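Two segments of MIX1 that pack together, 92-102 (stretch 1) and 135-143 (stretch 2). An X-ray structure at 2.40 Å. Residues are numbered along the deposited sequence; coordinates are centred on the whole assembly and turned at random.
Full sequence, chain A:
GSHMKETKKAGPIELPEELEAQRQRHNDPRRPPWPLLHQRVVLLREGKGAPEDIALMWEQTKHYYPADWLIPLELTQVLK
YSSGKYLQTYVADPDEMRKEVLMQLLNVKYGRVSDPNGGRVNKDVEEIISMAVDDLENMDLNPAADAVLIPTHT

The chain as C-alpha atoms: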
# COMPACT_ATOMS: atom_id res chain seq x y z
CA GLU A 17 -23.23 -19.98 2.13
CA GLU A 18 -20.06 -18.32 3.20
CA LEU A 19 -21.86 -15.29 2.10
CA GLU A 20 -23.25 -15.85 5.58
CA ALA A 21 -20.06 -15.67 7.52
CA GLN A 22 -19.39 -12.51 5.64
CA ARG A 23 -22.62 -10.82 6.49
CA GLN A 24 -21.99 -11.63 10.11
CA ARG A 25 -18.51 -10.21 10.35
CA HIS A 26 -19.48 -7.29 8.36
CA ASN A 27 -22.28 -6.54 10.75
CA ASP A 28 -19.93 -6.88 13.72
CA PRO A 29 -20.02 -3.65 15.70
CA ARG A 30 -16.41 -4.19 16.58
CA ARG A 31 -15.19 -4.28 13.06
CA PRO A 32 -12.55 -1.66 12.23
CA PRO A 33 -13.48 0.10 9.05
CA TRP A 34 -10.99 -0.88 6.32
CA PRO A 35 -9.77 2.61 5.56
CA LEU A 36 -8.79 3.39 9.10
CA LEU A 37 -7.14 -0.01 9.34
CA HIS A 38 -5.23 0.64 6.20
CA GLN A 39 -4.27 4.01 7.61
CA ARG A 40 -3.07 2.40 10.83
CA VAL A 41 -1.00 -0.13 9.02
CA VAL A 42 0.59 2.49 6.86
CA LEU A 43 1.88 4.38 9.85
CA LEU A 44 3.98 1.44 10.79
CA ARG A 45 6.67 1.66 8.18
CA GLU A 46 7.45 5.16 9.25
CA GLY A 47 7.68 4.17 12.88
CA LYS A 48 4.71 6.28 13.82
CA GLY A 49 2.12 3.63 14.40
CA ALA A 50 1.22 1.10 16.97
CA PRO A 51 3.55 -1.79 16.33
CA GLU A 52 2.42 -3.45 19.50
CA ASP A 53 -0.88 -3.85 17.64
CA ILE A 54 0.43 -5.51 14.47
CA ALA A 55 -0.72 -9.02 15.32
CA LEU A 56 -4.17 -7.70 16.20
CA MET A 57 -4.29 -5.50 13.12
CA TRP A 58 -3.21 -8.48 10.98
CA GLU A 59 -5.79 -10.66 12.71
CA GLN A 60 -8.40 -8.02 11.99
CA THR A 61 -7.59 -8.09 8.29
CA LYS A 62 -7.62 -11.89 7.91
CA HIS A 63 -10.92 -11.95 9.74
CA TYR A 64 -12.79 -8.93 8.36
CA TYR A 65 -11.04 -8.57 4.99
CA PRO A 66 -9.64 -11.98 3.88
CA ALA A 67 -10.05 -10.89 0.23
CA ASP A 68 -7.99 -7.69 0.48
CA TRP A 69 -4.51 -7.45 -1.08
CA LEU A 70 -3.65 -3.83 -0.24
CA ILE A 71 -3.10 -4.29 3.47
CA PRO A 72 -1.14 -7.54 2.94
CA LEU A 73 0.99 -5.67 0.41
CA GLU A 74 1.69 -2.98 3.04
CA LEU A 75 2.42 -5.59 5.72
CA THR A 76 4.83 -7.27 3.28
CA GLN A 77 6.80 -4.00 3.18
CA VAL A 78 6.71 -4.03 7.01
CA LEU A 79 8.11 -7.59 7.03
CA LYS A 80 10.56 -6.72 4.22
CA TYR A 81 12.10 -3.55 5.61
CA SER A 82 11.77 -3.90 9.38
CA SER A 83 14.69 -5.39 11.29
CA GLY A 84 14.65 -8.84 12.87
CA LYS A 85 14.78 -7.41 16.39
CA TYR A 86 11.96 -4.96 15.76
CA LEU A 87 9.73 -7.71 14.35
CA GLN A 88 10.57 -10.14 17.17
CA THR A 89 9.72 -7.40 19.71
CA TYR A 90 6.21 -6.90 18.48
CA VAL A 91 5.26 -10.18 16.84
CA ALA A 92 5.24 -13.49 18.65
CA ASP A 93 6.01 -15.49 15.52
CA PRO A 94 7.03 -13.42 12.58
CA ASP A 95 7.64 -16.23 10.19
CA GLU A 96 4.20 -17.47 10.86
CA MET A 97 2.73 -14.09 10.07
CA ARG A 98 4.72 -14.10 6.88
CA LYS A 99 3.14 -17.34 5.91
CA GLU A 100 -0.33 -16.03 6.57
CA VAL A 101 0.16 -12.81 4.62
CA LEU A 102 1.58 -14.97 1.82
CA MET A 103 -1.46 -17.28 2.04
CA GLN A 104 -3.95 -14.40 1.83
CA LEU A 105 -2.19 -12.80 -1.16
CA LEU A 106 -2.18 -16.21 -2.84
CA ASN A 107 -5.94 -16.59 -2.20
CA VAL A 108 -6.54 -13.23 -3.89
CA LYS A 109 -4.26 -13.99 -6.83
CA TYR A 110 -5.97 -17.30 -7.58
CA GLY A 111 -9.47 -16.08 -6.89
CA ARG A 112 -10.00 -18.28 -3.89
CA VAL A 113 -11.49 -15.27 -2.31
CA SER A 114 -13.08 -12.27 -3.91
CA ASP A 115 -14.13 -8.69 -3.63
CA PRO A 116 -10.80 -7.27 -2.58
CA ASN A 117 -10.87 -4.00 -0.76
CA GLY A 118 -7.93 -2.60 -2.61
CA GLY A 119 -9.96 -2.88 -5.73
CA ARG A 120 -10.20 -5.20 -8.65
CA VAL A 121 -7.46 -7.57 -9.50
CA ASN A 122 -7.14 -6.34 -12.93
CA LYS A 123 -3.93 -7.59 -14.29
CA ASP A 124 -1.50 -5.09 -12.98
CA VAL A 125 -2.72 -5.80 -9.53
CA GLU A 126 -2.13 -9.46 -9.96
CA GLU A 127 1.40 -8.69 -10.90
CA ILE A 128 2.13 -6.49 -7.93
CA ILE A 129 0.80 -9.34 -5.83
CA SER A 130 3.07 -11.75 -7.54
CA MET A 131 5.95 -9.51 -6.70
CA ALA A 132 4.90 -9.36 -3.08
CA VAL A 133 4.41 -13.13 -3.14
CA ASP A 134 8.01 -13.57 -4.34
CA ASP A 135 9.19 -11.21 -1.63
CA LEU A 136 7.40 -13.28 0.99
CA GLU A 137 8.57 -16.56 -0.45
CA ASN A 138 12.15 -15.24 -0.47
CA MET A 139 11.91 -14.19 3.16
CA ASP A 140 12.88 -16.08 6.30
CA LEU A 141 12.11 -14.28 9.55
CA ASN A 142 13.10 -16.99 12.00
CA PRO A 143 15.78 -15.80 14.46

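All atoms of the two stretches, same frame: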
# COMPACT_ATOMS: atom_id res chain seq x y z
N ALA A 92 4.91 -12.23 18.04
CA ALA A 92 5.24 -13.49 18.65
C ALA A 92 5.96 -14.46 17.73
O ALA A 92 7.01 -14.96 18.06
CB ALA A 92 4.01 -14.11 19.20
N ASP A 93 5.37 -14.75 16.58
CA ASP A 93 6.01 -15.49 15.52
C ASP A 93 5.87 -14.67 14.28
O ASP A 93 4.80 -14.43 13.82
CB ASP A 93 5.36 -16.85 15.32
CG ASP A 93 6.24 -17.83 14.60
OD1 ASP A 93 7.31 -17.46 14.13
OD2 ASP A 93 5.87 -18.99 14.50
N PRO A 94 6.99 -14.24 13.76
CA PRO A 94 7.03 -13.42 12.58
C PRO A 94 7.00 -14.26 11.36
O PRO A 94 6.38 -13.85 10.44
CB PRO A 94 8.37 -12.75 12.70
CG PRO A 94 8.58 -12.66 14.06
CD PRO A 94 8.04 -13.83 14.69
N ASP A 95 7.64 -15.40 11.36
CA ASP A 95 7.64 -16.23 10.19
C ASP A 95 6.31 -16.86 10.00
O ASP A 95 5.94 -17.19 8.94
CB ASP A 95 8.72 -17.28 10.24
CG ASP A 95 9.14 -17.75 8.88
OD1 ASP A 95 9.80 -17.00 8.17
OD2 ASP A 95 8.82 -18.87 8.52
N GLU A 96 5.53 -16.97 11.04
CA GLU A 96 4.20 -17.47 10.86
C GLU A 96 3.27 -16.44 10.27
O GLU A 96 2.41 -16.77 9.54
CB GLU A 96 3.64 -18.01 12.15
CG GLU A 96 2.55 -19.04 11.99
CD GLU A 96 2.86 -20.14 10.99
OE1 GLU A 96 3.96 -20.72 11.04
OE2 GLU A 96 2.00 -20.42 10.14
N MET A 97 3.48 -15.19 10.62
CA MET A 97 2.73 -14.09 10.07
C MET A 97 3.01 -13.93 8.60
O MET A 97 2.15 -13.64 7.86
CB MET A 97 3.07 -12.80 10.79
CG MET A 97 2.22 -11.66 10.39
SD MET A 97 2.71 -10.12 11.01
CE MET A 97 1.82 -9.08 9.95
N ARG A 98 4.25 -14.13 8.22
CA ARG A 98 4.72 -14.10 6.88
C ARG A 98 3.98 -15.08 6.02
O ARG A 98 3.58 -14.79 4.92
CB ARG A 98 6.17 -14.48 6.95
CG ARG A 98 6.98 -14.39 5.73
CD ARG A 98 8.11 -15.34 5.78
NE ARG A 98 8.05 -16.18 4.62
CZ ARG A 98 8.04 -17.49 4.62
NH1 ARG A 98 8.15 -18.15 5.73
NH2 ARG A 98 7.95 -18.13 3.49
N LYS A 99 3.80 -16.26 6.57
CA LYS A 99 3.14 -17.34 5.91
C LYS A 99 1.69 -17.10 5.74
O LYS A 99 1.12 -17.55 4.80
CB LYS A 99 3.34 -18.60 6.70
CG LYS A 99 4.66 -19.19 6.46
CD LYS A 99 4.84 -20.45 7.20
CE LYS A 99 6.27 -20.88 7.16
NZ LYS A 99 6.50 -22.19 7.75
N GLU A 100 1.08 -16.37 6.66
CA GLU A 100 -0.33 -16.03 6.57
C GLU A 100 -0.58 -14.91 5.58
O GLU A 100 -1.53 -14.98 4.80
CB GLU A 100 -0.87 -15.65 7.94
CG GLU A 100 -0.79 -16.78 8.93
CD GLU A 100 -1.14 -16.35 10.33
OE1 GLU A 100 -1.10 -15.13 10.61
OE2 GLU A 100 -1.44 -17.23 11.15
N VAL A 101 0.27 -13.89 5.60
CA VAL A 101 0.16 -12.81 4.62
C VAL A 101 0.35 -13.39 3.21
O VAL A 101 -0.40 -13.06 2.28
CB VAL A 101 1.19 -11.70 4.87
CG1 VAL A 101 1.05 -10.60 3.83
CG2 VAL A 101 1.00 -11.14 6.26
N LEU A 102 1.34 -14.26 3.07
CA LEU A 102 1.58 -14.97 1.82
C LEU A 102 0.30 -15.72 1.40
O LEU A 102 -0.23 -15.51 0.31
CB LEU A 102 2.78 -15.92 1.95
CG LEU A 102 2.97 -16.92 0.80
CD1 LEU A 102 3.09 -16.20 -0.54
CD2 LEU A 102 4.18 -17.84 1.04
N ASP A 135 8.53 -11.81 -2.78
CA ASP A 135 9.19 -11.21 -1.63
C ASP A 135 8.97 -12.09 -0.40
O ASP A 135 9.92 -12.46 0.29
CB ASP A 135 8.68 -9.79 -1.39
CG ASP A 135 9.28 -8.80 -2.35
OD1 ASP A 135 10.35 -9.12 -2.91
OD2 ASP A 135 8.71 -7.71 -2.55
N LEU A 136 7.71 -12.46 -0.16
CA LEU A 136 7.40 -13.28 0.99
C LEU A 136 8.10 -14.62 0.87
O LEU A 136 8.81 -15.03 1.78
CB LEU A 136 5.89 -13.44 1.14
CG LEU A 136 5.19 -12.13 1.50
CD1 LEU A 136 3.67 -12.16 1.27
CD2 LEU A 136 5.55 -11.76 2.96
N GLU A 137 7.90 -15.30 -0.22
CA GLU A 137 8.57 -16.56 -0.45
C GLU A 137 10.08 -16.49 -0.22
O GLU A 137 10.66 -17.40 0.30
CB GLU A 137 8.24 -17.06 -1.85
CG GLU A 137 6.82 -17.50 -2.09
CD GLU A 137 6.57 -18.85 -1.58
OE1 GLU A 137 7.45 -19.37 -0.95
OE2 GLU A 137 5.50 -19.39 -1.78
N ASN A 138 10.70 -15.39 -0.60
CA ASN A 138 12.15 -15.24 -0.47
C ASN A 138 12.62 -14.89 0.95
O ASN A 138 13.81 -14.82 1.23
CB ASN A 138 12.68 -14.23 -1.49
CG ASN A 138 12.96 -14.86 -2.84
OD1 ASN A 138 13.51 -15.96 -2.90
ND2 ASN A 138 12.59 -14.18 -3.91
N MET A 139 11.66 -14.72 1.84
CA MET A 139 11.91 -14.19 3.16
C MET A 139 11.94 -15.32 4.17
O MET A 139 11.12 -16.25 4.11
CB MET A 139 10.77 -13.22 3.50
CG MET A 139 11.08 -12.14 4.49
SD MET A 139 9.65 -11.06 4.69
CE MET A 139 9.58 -10.22 3.10
N ASP A 140 12.90 -15.26 5.09
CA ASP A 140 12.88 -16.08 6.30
C ASP A 140 13.12 -15.20 7.53
O ASP A 140 14.14 -14.52 7.64
CB ASP A 140 13.90 -17.23 6.25
CG ASP A 140 13.73 -18.23 7.39
OD1 ASP A 140 13.02 -17.93 8.37
OD2 ASP A 140 14.31 -19.33 7.30
N LEU A 141 12.14 -15.20 8.43
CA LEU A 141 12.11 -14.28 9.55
C LEU A 141 12.29 -15.01 10.88
O LEU A 141 12.05 -14.45 11.95
CB LEU A 141 10.78 -13.51 9.55
CG LEU A 141 10.47 -12.78 8.25
CD1 LEU A 141 9.04 -12.27 8.24
CD2 LEU A 141 11.45 -11.64 8.02
N ASN A 142 12.71 -16.27 10.80
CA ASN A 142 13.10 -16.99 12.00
C ASN A 142 14.42 -16.42 12.51
O ASN A 142 15.26 -15.97 11.72
CB ASN A 142 13.22 -18.49 11.73
CG ASN A 142 11.86 -19.16 11.51
OD1 ASN A 142 11.01 -19.19 12.41
ND2 ASN A 142 11.66 -19.71 10.32
N PRO A 143 14.60 -16.40 13.84
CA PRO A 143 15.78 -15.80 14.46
C PRO A 143 17.08 -16.15 13.74
O PRO A 143 17.62 -17.24 13.95
CB PRO A 143 15.77 -16.40 15.87
CG PRO A 143 14.32 -16.64 16.14
CD PRO A 143 13.71 -17.03 14.83

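One side of the helix in stretch 1 packs against the end of a helix in stretch 2 and the loop that follows it. The two stretches bury 540 Å² between them. Pro94, Asp95, Arg98, Val101 and Leu102 all point their CA-to-CB bonds toward stretch 2, and this spacing matches successive turns of a helix. Glu96 points away.

At the Leu102 end of stretch 1, Leu136 is the bump. Its CD1 lies 3.5 Å from Leu102 CA, so the methyl reaches the helix backbone itself. The side chain of Val101 adds to the same pocket, with CG1 4.0 Å from Leu136 CD1. Leu102 CB is 3.9 Å from Leu136 CD1. Beside this, the end of Glu137 folds back, although its CA-to-CB bond points away. Its OE2 comes to 3.5 Å from Leu102 CD2, a contact between a carboxylate and a methyl.

Leu141 forms the second bump. Its CD1 sits over the first turn of the helix, 3.8 Å from Pro94 O and 3.8 Å from Arg98 CB. Its CB also meets Pro94 CB at 4.0 Å. The backbones are close here: Asp95 CA and Leu141 CA are 4.9 Å apart.

Arg98 lies between the two leucines and has the largest area covered by the other stretch. Its aliphatic part packs as a carbon surface, with CG 4.1 Å from Leu136 CD2 and CD 4.1 Å from Met139 CB. Its NE donates a hydrogen bond to Leu136 O at 3.2 Å, and that oxygen lies at the edge of the guanidinium, near its plane. Leu136 O also accepts from Met139 N, at 2.9 Å. Met139 O is 3.1 Å from Arg98 NE, but it lies over a face of the group, and the angle is too poor for a hydrogen bond.

Asp95 fixes the loop. Leu141 N donates to Asp95 OD1 at 3.0 Å, with a nearly straight angle of 173°. Within stretch 1, a salt bridge joins Arg98 NH1 to Asp95 OD2 at 3.0 Å. Asp95 thus links the arginine to the loop backbone.

Asp140 OD1 also approaches Asp95 OD1, at 3.4 Å. Both are acceptors with like charge, so this pair is not a hydrogen bond. Asp140 OD1 accepts instead from Asn142 N at 3.0 Å, which helps shape the turn. Asn142 is poorly ordered, so its side-chain position deserves caution.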